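Long-range contacts in nicotinate phosphoribosyltransferase (Vibrio cholerae, PDB 4HL7), which probably catalyses ATP-driven formation of nicotinate D-ribonucleotide from nicotinate and phosphoribosyl diphosphate, a step of NAD(+) biosynthesis: residues M26-H31 against H84-F89; L68-A73 against R94-V99. All blocks are in the same frame, centred on the assembly; numbering follows the deposited sequence.

Contact 1. Residues M26-H31 against H84-F89; sequences MMQAIH and HLKATF
Gln28 meets the backbone of His84 and Lys86 through both branches of its amide, pairing with the chain much as a peptide group would. Its OE1 takes the N-H of Lys86 in a nearly straight hydrogen bond (168° at the hydrogen), on a lone pair in the amide plane. The distance from Lys86 N to Gln28 OE1, 2.5 Å, is doubtful, being shorter than such bonds usually are, and is no sign of unusual strength. On the other branch, Gln28 NE2 donates to the carbonyl O of His84 at 3.2 Å, with that oxygen tilted 23° out of the amide plane. Together the two bonds fix the rotation of the amide, while NE2 also makes a weak bond to Ala258 O. Phe89 covers the stem of the same residue: Gln28 CB sits over the ring face, 3.9 Å from the ring centroid, as a CH-pi contact. These contacts join helix 21-33 to the start of helix 87-93 within the N-terminal domain of the NAPRTase family, and the N-H gripped by OE1 belongs to the N-cap residue. One turn further along, His31 offers a ring face to the edge of Phe89, a T-shaped pair in which Phe89 CD1 comes within 3.6 Å of His31 CG. At the rim of the phenyl ring lies Met27, a selenomethionine. Its CG is 3.8 Å from Phe89 CE1, and its selenium lies near the ring plane in a Met-aromatic contact. The CB of Phe89 points toward helix 21-33, and chi1 of 167° sets CG anti to the backbone N. Beyond this shell, Arg126 NE is hydrogen-bonded to His31 ND1, and Lys86 NZ to Ala258 O.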
HETATM    1  N   MSE A  26       9.346   4.258  -6.068  1.00 14.37           N
HETATM    2  CA  MSE A  26       9.323   5.584  -5.522  1.00 15.01           C
HETATM    3  C   MSE A  26      10.698   5.909  -4.965  1.00 15.36           C
HETATM    4  O   MSE A  26      11.139   7.049  -5.055  1.00 14.57           O
HETATM    5  CB  MSE A  26       8.240   5.645  -4.437  1.00 15.81           C
HETATM    6  CG  MSE A  26       7.905   7.037  -4.062  1.00 20.95           C
HETATM    7 SE   MSE A  26       6.242   6.800  -2.982  1.00 32.35          SE
HETATM    8  CE  MSE A  26       5.174   5.738  -3.607  1.00 15.48           C
HETATM    9  N   MSE A  27      11.427   4.916  -4.466  1.00 15.23           N
HETATM   10  CA  MSE A  27      12.808   5.224  -4.021  1.00 14.63           C
HETATM   11  C   MSE A  27      13.659   5.763  -5.153  1.00 14.59           C
HETATM   12  O   MSE A  27      14.517   6.650  -4.956  1.00 15.91           O
HETATM   13  CB  MSE A  27      13.425   3.930  -3.456  1.00 14.48           C
HETATM   14  CG  MSE A  27      14.805   4.250  -2.827  1.00 17.74           C
HETATM   15 SE   MSE A  27      15.488   2.507  -2.178  1.00 22.28          SE
HETATM   16  CE  MSE A  27      17.278   2.931  -1.505  1.00 21.28           C
ATOM     17  N   GLN A  28      13.485   5.227  -6.357  1.00 16.43           N
ATOM     18  CA  GLN A  28      14.174   5.826  -7.514  1.00 17.57           C
ATOM     19  C   GLN A  28      13.809   7.262  -7.735  1.00 17.33           C
ATOM     20  O   GLN A  28      14.711   8.112  -8.034  1.00 16.80           O
ATOM     21  CB  GLN A  28      14.025   5.034  -8.831  1.00 18.74           C
ATOM     22  CG  GLN A  28      14.480   5.926 -10.015  1.00 22.63           C
ATOM     23  CD  GLN A  28      14.706   5.164 -11.258  1.00 25.96           C
ATOM     24  OE1 GLN A  28      15.529   4.237 -11.290  1.00 31.89           O
ATOM     25  NE2 GLN A  28      13.954   5.499 -12.299  1.00 30.08           N
ATOM     26  N   ALA A  29      12.518   7.603  -7.629  1.00 16.27           N
ATOM     27  CA  ALA A  29      12.118   8.984  -7.923  1.00 16.26           C
ATOM     28  C   ALA A  29      12.654   9.930  -6.858  1.00 17.03           C
ATOM     29  O   ALA A  29      13.107  11.049  -7.123  1.00 15.28           O
ATOM     30  CB  ALA A  29      10.583   9.113  -8.009  1.00 16.45           C
ATOM     31  N   ILE A  30      12.680   9.438  -5.636  1.00 14.92           N
ATOM     32  CA  ILE A  30      13.187  10.244  -4.468  1.00 15.03           C
ATOM     33  C   ILE A  30      14.723  10.368  -4.619  1.00 15.58           C
ATOM     34  O   ILE A  30      15.310  11.464  -4.382  1.00 15.11           O
ATOM     35  CB  ILE A  30      12.835   9.545  -3.129  1.00 15.17           C
ATOM     36  CG1 ILE A  30      11.311   9.611  -2.932  1.00 16.69           C
ATOM     37  CG2 ILE A  30      13.531  10.236  -1.911  1.00 16.99           C
ATOM     38  CD1 ILE A  30      10.815   8.541  -1.954  1.00 15.58           C
ATOM     39  N   HIS A  31      15.370   9.289  -5.020  1.00 15.79           N
ATOM     40  CA  HIS A  31      16.848   9.295  -5.287  1.00 17.63           C
ATOM     41  C   HIS A  31      17.185  10.384  -6.299  1.00 18.11           C
ATOM     42  O   HIS A  31      18.155  11.131  -6.133  1.00 17.59           O
ATOM     43  CB  HIS A  31      17.270   7.885  -5.759  1.00 17.37           C
ATOM     44  CG  HIS A  31      18.612   7.793  -6.378  1.00 19.58           C
ATOM     45  ND1 HIS A  31      19.727   7.506  -5.664  1.00 19.80           N
ATOM     46  CD2 HIS A  31      19.013   7.860  -7.726  1.00 19.04           C
ATOM     47  CE1 HIS A  31      20.791   7.432  -6.497  1.00 21.47           C
ATOM     48  NE2 HIS A  31      20.351   7.648  -7.755  1.00 23.02           N
ATOM     49  N   HIS A  84      12.276   0.346 -16.271  1.00 23.58           N
ATOM     50  CA  HIS A  84      12.189   1.795 -16.034  1.00 23.64           C
ATOM     51  C   HIS A  84      12.987   2.312 -14.858  1.00 23.44           C
ATOM     52  O   HIS A  84      13.087   3.511 -14.675  1.00 23.20           O
ATOM     53  CB  HIS A  84      10.723   2.284 -16.057  1.00 25.03           C
ATOM     54  CG  HIS A  84      10.119   2.121 -17.425  1.00 23.73           C
ATOM     55  ND1 HIS A  84      10.573   2.817 -18.487  1.00 24.32           N
ATOM     56  CD2 HIS A  84       9.219   1.186 -17.916  1.00 21.67           C
ATOM     57  CE1 HIS A  84       9.944   2.372 -19.606  1.00 27.33           C
ATOM     58  NE2 HIS A  84       9.119   1.381 -19.252  1.00 23.18           N
ATOM     59  N   LEU A  85      13.575   1.391 -14.073  1.00 20.02           N
ATOM     60  CA  LEU A  85      14.600   1.754 -13.093  1.00 20.83           C
ATOM     61  C   LEU A  85      15.955   2.109 -13.774  1.00 21.72           C
ATOM     62  O   LEU A  85      16.404   1.404 -14.646  1.00 24.69           O
ATOM     63  CB  LEU A  85      14.774   0.622 -12.058  1.00 19.61           C
ATOM     64  CG  LEU A  85      13.449   0.397 -11.238  1.00 17.85           C
ATOM     65  CD1 LEU A  85      13.709  -0.697 -10.203  1.00 19.31           C
ATOM     66  CD2 LEU A  85      12.956   1.652 -10.575  1.00 18.76           C
ATOM     67  N   LYS A  86      16.549   3.221 -13.377  1.00 23.28           N
ATOM     68  CA  LYS A  86      17.750   3.717 -14.056  1.00 23.81           C
ATOM     69  C   LYS A  86      18.948   2.850 -13.607  1.00 24.20           C
ATOM     70  O   LYS A  86      19.028   2.458 -12.433  1.00 24.22           O
ATOM     71  CB  LYS A  86      17.985   5.177 -13.734  1.00 24.03           C
ATOM     72  CG  LYS A  86      16.955   6.160 -14.311  1.00 28.01           C
ATOM     73  CD  LYS A  86      17.178   7.516 -13.674  1.00 32.34           C
ATOM     74  CE  LYS A  86      16.569   8.678 -14.480  1.00 39.57           C
ATOM     75  NZ  LYS A  86      15.119   8.493 -14.683  1.00 43.78           N
ATOM     76  N   ALA A  87      19.828   2.486 -14.548  1.00 24.54           N
ATOM     77  CA  ALA A  87      21.070   1.757 -14.206  1.00 24.88           C
ATOM     78  C   ALA A  87      21.879   2.421 -13.046  1.00 23.60           C
ATOM     79  O   ALA A  87      22.477   1.704 -12.208  1.00 25.16           O
ATOM     80  CB  ALA A  87      21.940   1.622 -15.448  1.00 25.95           C
ATOM     81  N   THR A  88      21.979   3.749 -13.045  1.00 23.10           N
ATOM     82  CA  THR A  88      22.688   4.475 -11.983  1.00 24.84           C
ATOM     83  C   THR A  88      22.036   4.244 -10.628  1.00 25.81           C
ATOM     84  O   THR A  88      22.738   4.037  -9.615  1.00 25.77           O
ATOM     85  CB  THR A  88      22.816   6.001 -12.213  1.00 25.76           C
ATOM     86  OG1 THR A  88      21.531   6.572 -12.513  1.00 25.70           O
ATOM     87  CG2 THR A  88      23.827   6.284 -13.381  1.00 26.53           C
ATOM     88  N   PHE A  89      20.714   4.265 -10.594  1.00 21.75           N
ATOM     89  CA  PHE A  89      20.017   3.966  -9.327  1.00 20.38           C
ATOM     90  C   PHE A  89      20.261   2.515  -8.897  1.00 20.61           C
ATOM     91  O   PHE A  89      20.545   2.250  -7.709  1.00 20.16           O
ATOM     92  CB  PHE A  89      18.501   4.289  -9.392  1.00 20.28           C
ATOM     93  CG  PHE A  89      17.720   3.712  -8.239  1.00 19.32           C
ATOM     94  CD1 PHE A  89      17.848   4.276  -6.927  1.00 18.46           C
ATOM     95  CD2 PHE A  89      16.879   2.640  -8.422  1.00 19.11           C
ATOM     96  CE1 PHE A  89      17.083   3.776  -5.869  1.00 18.81           C
ATOM     97  CE2 PHE A  89      16.167   2.100  -7.327  1.00 18.61           C
ATOM     98  CZ  PHE A  89      16.254   2.698  -6.080  1.00 18.17           C
TER

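Contact 2. Residues L68-A73 against R94-V99; sequences LRFSDA and RYFHFV
Arg69 and His97 run side by side and point the same way, the NH2 side of the guanidinium over one face of the imidazole and the two planes only 22° apart. They belong to two antiparallel runs of chain (end-to-end directions 175° apart), extended at 68-71 and 96-98, at either end of a two-helix excursion in the N-terminal domain of the NAPRTase family: 68-73 leads into helix 72-81, while the loop 94-99 follows helix 87-93. The overlap is offset, with Arg69 NH2 3.5 Å from His97 CD2 and Arg69 NH1 3.3 Å from His97 CB. Each flat group is held by a backbone carbonyl of an adjacent residue. The arginine chain turns at chi2 (-77°), and Arg69 NH1 donates to Leu68 O at 3.0 Å from above the carbonyl plane, that oxygen lying in the guanidinium plane; Gly66 O is a further partner of NH1. His97 ND1 likewise donates to Phe98 O, close to the plane of its own ring, its CG occupying the crowded position between backbone N and carbonyl carbon. With ND1 protonated as donor and the cation alongside, additional positive charge on the imidazole would probably be disfavoured.

Phe70 and Phe96 meet differently. Their side chains cross obliquely, and Phe96 CD2 comes to the edge of the Phe70 ring, 4.1 Å from Phe70 CE2. Ile24 of helix 21-33 touches Phe70. Further out, Asp72 and Arg94 cross at about a right angle; Asp72 OD2 is 4.5 Å from Arg94 NH1, a nearness of opposite charges too long for a salt bridge. Between the backbones, two waters replace direct pairing. One takes the N-H of Phe70 and donates to Phe96 O; the other accepts from Phe98 N at 2.9 Å and donates to Leu68 O at 2.7 Å.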
ATOM      1  N   LEU A  68      20.437  -7.121   5.981  1.00 26.78           N
ATOM      2  CA  LEU A  68      20.009  -7.477   4.624  1.00 24.70           C
ATOM      3  C   LEU A  68      20.716  -6.670   3.586  1.00 24.12           C
ATOM      4  O   LEU A  68      21.062  -5.498   3.815  1.00 24.11           O
ATOM      5  CB  LEU A  68      18.498  -7.266   4.451  1.00 24.78           C
ATOM      6  CG  LEU A  68      17.652  -8.165   5.329  1.00 25.14           C
ATOM      7  CD1 LEU A  68      16.209  -7.972   4.839  1.00 26.93           C
ATOM      8  CD2 LEU A  68      18.081  -9.637   5.242  1.00 29.62           C
ATOM      9  N   ARG A  69      20.911  -7.269   2.412  1.00 22.29           N
ATOM     10  CA  ARG A  69      21.581  -6.533   1.316  1.00 23.29           C
ATOM     11  C   ARG A  69      20.866  -6.835   0.018  1.00 23.93           C
ATOM     12  O   ARG A  69      20.270  -7.900  -0.097  1.00 24.70           O
ATOM     13  CB  ARG A  69      23.045  -6.993   1.215  1.00 25.46           C
ATOM     14  CG  ARG A  69      23.853  -6.786   2.506  1.00 28.57           C
ATOM     15  CD  ARG A  69      24.223  -5.308   2.616  1.00 30.96           C
ATOM     16  NE  ARG A  69      25.156  -4.985   3.707  1.00 34.05           N
ATOM     17  CZ  ARG A  69      24.802  -4.815   4.990  1.00 36.16           C
ATOM     18  NH1 ARG A  69      23.535  -4.960   5.387  1.00 31.90           N
ATOM     19  NH2 ARG A  69      25.719  -4.500   5.883  1.00 34.18           N
ATOM     20  N   PHE A  70      20.982  -5.967  -0.990  1.00 24.12           N
ATOM     21  CA  PHE A  70      20.566  -6.407  -2.337  1.00 24.70           C
ATOM     22  C   PHE A  70      21.658  -7.280  -2.928  1.00 26.81           C
ATOM     23  O   PHE A  70      22.813  -6.826  -2.991  1.00 31.87           O
ATOM     24  CB  PHE A  70      20.318  -5.199  -3.248  1.00 24.65           C
ATOM     25  CG  PHE A  70      19.037  -4.453  -2.942  1.00 23.14           C
ATOM     26  CD1 PHE A  70      17.807  -4.897  -3.434  1.00 22.70           C
ATOM     27  CD2 PHE A  70      19.053  -3.320  -2.136  1.00 22.31           C
ATOM     28  CE1 PHE A  70      16.633  -4.190  -3.134  1.00 21.84           C
ATOM     29  CE2 PHE A  70      17.885  -2.614  -1.837  1.00 23.71           C
ATOM     30  CZ  PHE A  70      16.662  -3.037  -2.345  1.00 20.77           C
ATOM     31  N   SER A  71      21.302  -8.456  -3.453  1.00 27.79           N
ATOM     32  CA  SER A  71      22.282  -9.382  -4.064  1.00 28.71           C
ATOM     33  C   SER A  71      22.426  -9.022  -5.532  1.00 32.22           C
ATOM     34  O   SER A  71      21.611  -8.281  -6.090  1.00 27.73           O
ATOM     35  CB  SER A  71      21.837 -10.827  -3.937  1.00 31.08           C
ATOM     36  OG  SER A  71      20.758 -11.105  -4.819  1.00 30.15           O
ATOM     37  N   ASP A  72      23.462  -9.527  -6.193  1.00 34.75           N
ATOM     38  CA  ASP A  72      23.577  -9.226  -7.627  1.00 37.72           C
ATOM     39  C   ASP A  72      22.397  -9.792  -8.383  1.00 32.71           C
ATOM     40  O   ASP A  72      21.900  -9.150  -9.318  1.00 31.55           O
ATOM     41  CB  ASP A  72      24.924  -9.708  -8.207  1.00 44.91           C
ATOM     42  CG  ASP A  72      26.078  -9.039  -7.544  1.00 51.51           C
ATOM     43  OD1 ASP A  72      26.867  -9.758  -6.894  1.00 65.33           O
ATOM     44  OD2 ASP A  72      26.160  -7.777  -7.611  1.00 59.16           O
ATOM     45  N   ALA A  73      21.897 -10.935  -7.921  1.00 31.39           N
ATOM     46  CA  ALA A  73      20.729 -11.533  -8.485  1.00 30.07           C
ATOM     47  C   ALA A  73      19.465 -10.696  -8.310  1.00 30.83           C
ATOM     48  O   ALA A  73      18.602 -10.719  -9.193  1.00 32.53           O
ATOM     49  CB  ALA A  73      20.499 -12.933  -7.934  1.00 35.94           C
ATOM     50  N   ARG A  94      23.586  -1.582  -4.787  1.00 38.92           N
ATOM     51  CA  ARG A  94      24.658  -2.557  -4.523  1.00 45.61           C
ATOM     52  C   ARG A  94      25.367  -2.331  -3.191  1.00 44.49           C
ATOM     53  O   ARG A  94      25.890  -3.278  -2.606  1.00 53.34           O
ATOM     54  CB  ARG A  94      25.691  -2.582  -5.676  1.00 45.92           C
ATOM     55  CG  ARG A  94      25.434  -3.686  -6.706  1.00 56.95           C
ATOM     56  CD  ARG A  94      26.566  -3.819  -7.729  1.00 51.59           C
ATOM     57  NE  ARG A  94      26.440  -2.810  -8.781  1.00 59.57           N
ATOM     58  CZ  ARG A  94      25.868  -3.029  -9.963  1.00 58.52           C
ATOM     59  NH1 ARG A  94      25.377  -4.243 -10.243  1.00 48.76           N
ATOM     60  NH2 ARG A  94      25.795  -2.043 -10.870  1.00 49.58           N
ATOM     61  N   TYR A  95      25.386  -1.088  -2.721  1.00 36.67           N
ATOM     62  CA  TYR A  95      25.948  -0.771  -1.441  1.00 34.09           C
ATOM     63  C   TYR A  95      24.867  -0.426  -0.387  1.00 31.55           C
ATOM     64  O   TYR A  95      25.193  -0.207   0.769  1.00 36.59           O
ATOM     65  CB  TYR A  95      27.127   0.303  -1.516  1.00 34.28           C
ATOM     66  CG  TYR A  95      26.823   1.659  -2.167  1.00 32.11           C
ATOM     67  CD1 TYR A  95      26.159   2.671  -1.467  1.00 30.16           C
ATOM     68  CD2 TYR A  95      27.240   1.935  -3.463  1.00 30.07           C
ATOM     69  CE1 TYR A  95      25.847   3.884  -2.076  1.00 31.47           C
ATOM     70  CE2 TYR A  95      26.975   3.136  -4.057  1.00 26.75           C
ATOM     71  CZ  TYR A  95      26.289   4.111  -3.368  1.00 27.76           C
ATOM     72  OH  TYR A  95      25.990   5.265  -3.964  1.00 28.10           O
ATOM     73  N   PHE A  96      23.585  -0.379  -0.763  1.00 27.89           N
ATOM     74  CA  PHE A  96      22.581   0.156   0.192  1.00 24.02           C
ATOM     75  C   PHE A  96      22.304  -0.820   1.357  1.00 23.13           C
ATOM     76  O   PHE A  96      22.097  -2.018   1.135  1.00 27.42           O
ATOM     77  CB  PHE A  96      21.232   0.459  -0.482  1.00 22.17           C
ATOM     78  CG  PHE A  96      20.187   0.898   0.483  1.00 21.49           C
ATOM     79  CD1 PHE A  96      20.185   2.213   0.971  1.00 20.02           C
ATOM     80  CD2 PHE A  96      19.231   0.011   0.961  1.00 22.73           C
ATOM     81  CE1 PHE A  96      19.248   2.610   1.904  1.00 23.68           C
ATOM     82  CE2 PHE A  96      18.295   0.429   1.898  1.00 25.10           C
ATOM     83  CZ  PHE A  96      18.308   1.723   2.361  1.00 21.36           C
ATOM     84  N   HIS A  97      22.224  -0.266   2.579  1.00 21.51           N
ATOM     85  CA  HIS A  97      21.570  -0.967   3.663  1.00 22.66           C
ATOM     86  C   HIS A  97      20.932  -0.055   4.691  1.00 22.64           C
ATOM     87  O   HIS A  97      21.196   1.155   4.733  1.00 22.88           O
ATOM     88  CB  HIS A  97      22.548  -1.946   4.335  1.00 23.89           C
ATOM     89  CG  HIS A  97      23.750  -1.275   4.981  1.00 26.47           C
ATOM     90  ND1 HIS A  97      23.660  -0.578   6.140  1.00 28.53           N
ATOM     91  CD2 HIS A  97      25.108  -1.309   4.644  1.00 28.21           C
ATOM     92  CE1 HIS A  97      24.899  -0.147   6.509  1.00 29.48           C
ATOM     93  NE2 HIS A  97      25.780  -0.597   5.586  1.00 33.23           N
ATOM     94  N   PHE A  98      20.038  -0.630   5.485  1.00 21.52           N
ATOM     95  CA  PHE A  98      19.356   0.088   6.563  1.00 21.63           C
ATOM     96  C   PHE A  98      20.314   0.308   7.754  1.00 23.86           C
ATOM     97  O   PHE A  98      21.254  -0.478   7.950  1.00 26.19           O
ATOM     98  CB  PHE A  98      18.198  -0.759   7.044  1.00 19.83           C
ATOM     99  CG  PHE A  98      17.045  -0.890   6.054  1.00 19.18           C
ATOM    100  CD1 PHE A  98      16.344   0.222   5.651  1.00 19.27           C
ATOM    101  CD2 PHE A  98      16.619  -2.165   5.626  1.00 19.13           C
ATOM    102  CE1 PHE A  98      15.215   0.104   4.821  1.00 17.87           C
ATOM    103  CE2 PHE A  98      15.483  -2.303   4.817  1.00 18.78           C
ATOM    104  CZ  PHE A  98      14.800  -1.134   4.385  1.00 17.98           C
ATOM    105  N   VAL A  99      20.071   1.365   8.522  1.00 23.01           N
ATOM    106  CA  VAL A  99      20.712   1.539   9.846  1.00 24.16           C
ATOM    107  C   VAL A  99      19.622   1.638  10.940  1.00 23.09           C
ATOM    108  O   VAL A  99      19.334   2.750  11.429  1.00 21.37           O
ATOM    109  CB  VAL A  99      21.625   2.781   9.852  1.00 24.39           C
ATOM    110  CG1 VAL A  99      22.531   2.743  11.108  1.00 25.25           C
ATOM    111  CG2 VAL A  99      22.476   2.811   8.563  1.00 24.84           C
TER
HETATM  112  O   HOH W   1      19.880  -3.526   5.228  1.00 24.48           O
HETATM  113  O   HOH W   2      22.545  -3.765  -0.610  1.00 27.36           O

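How the contacts relate
Contacts 1 and 2 show how segments that alternate along the chain can be interlocked: 26-31 and 84-89 meet in contact 1, 68-73 and 94-99 in contact 2. Helix 87-93 connects them directly, its start taking part in contact 1 and its C-terminal exit leading into contact 2. Their centres are about 15 Å apart, yet they touch where Met27 CE packs against Phe96 CD1 at 3.9 Å. Arg126, the partner of His31, also touches Phe96. Met26, which faces away from 84-89, packs on Ala231 and Glu233, the neighbours of His232, the predicted phosphohistidine, unmodified here; helix 21-33 thus carries contact 1 on one side and lies near that site on another.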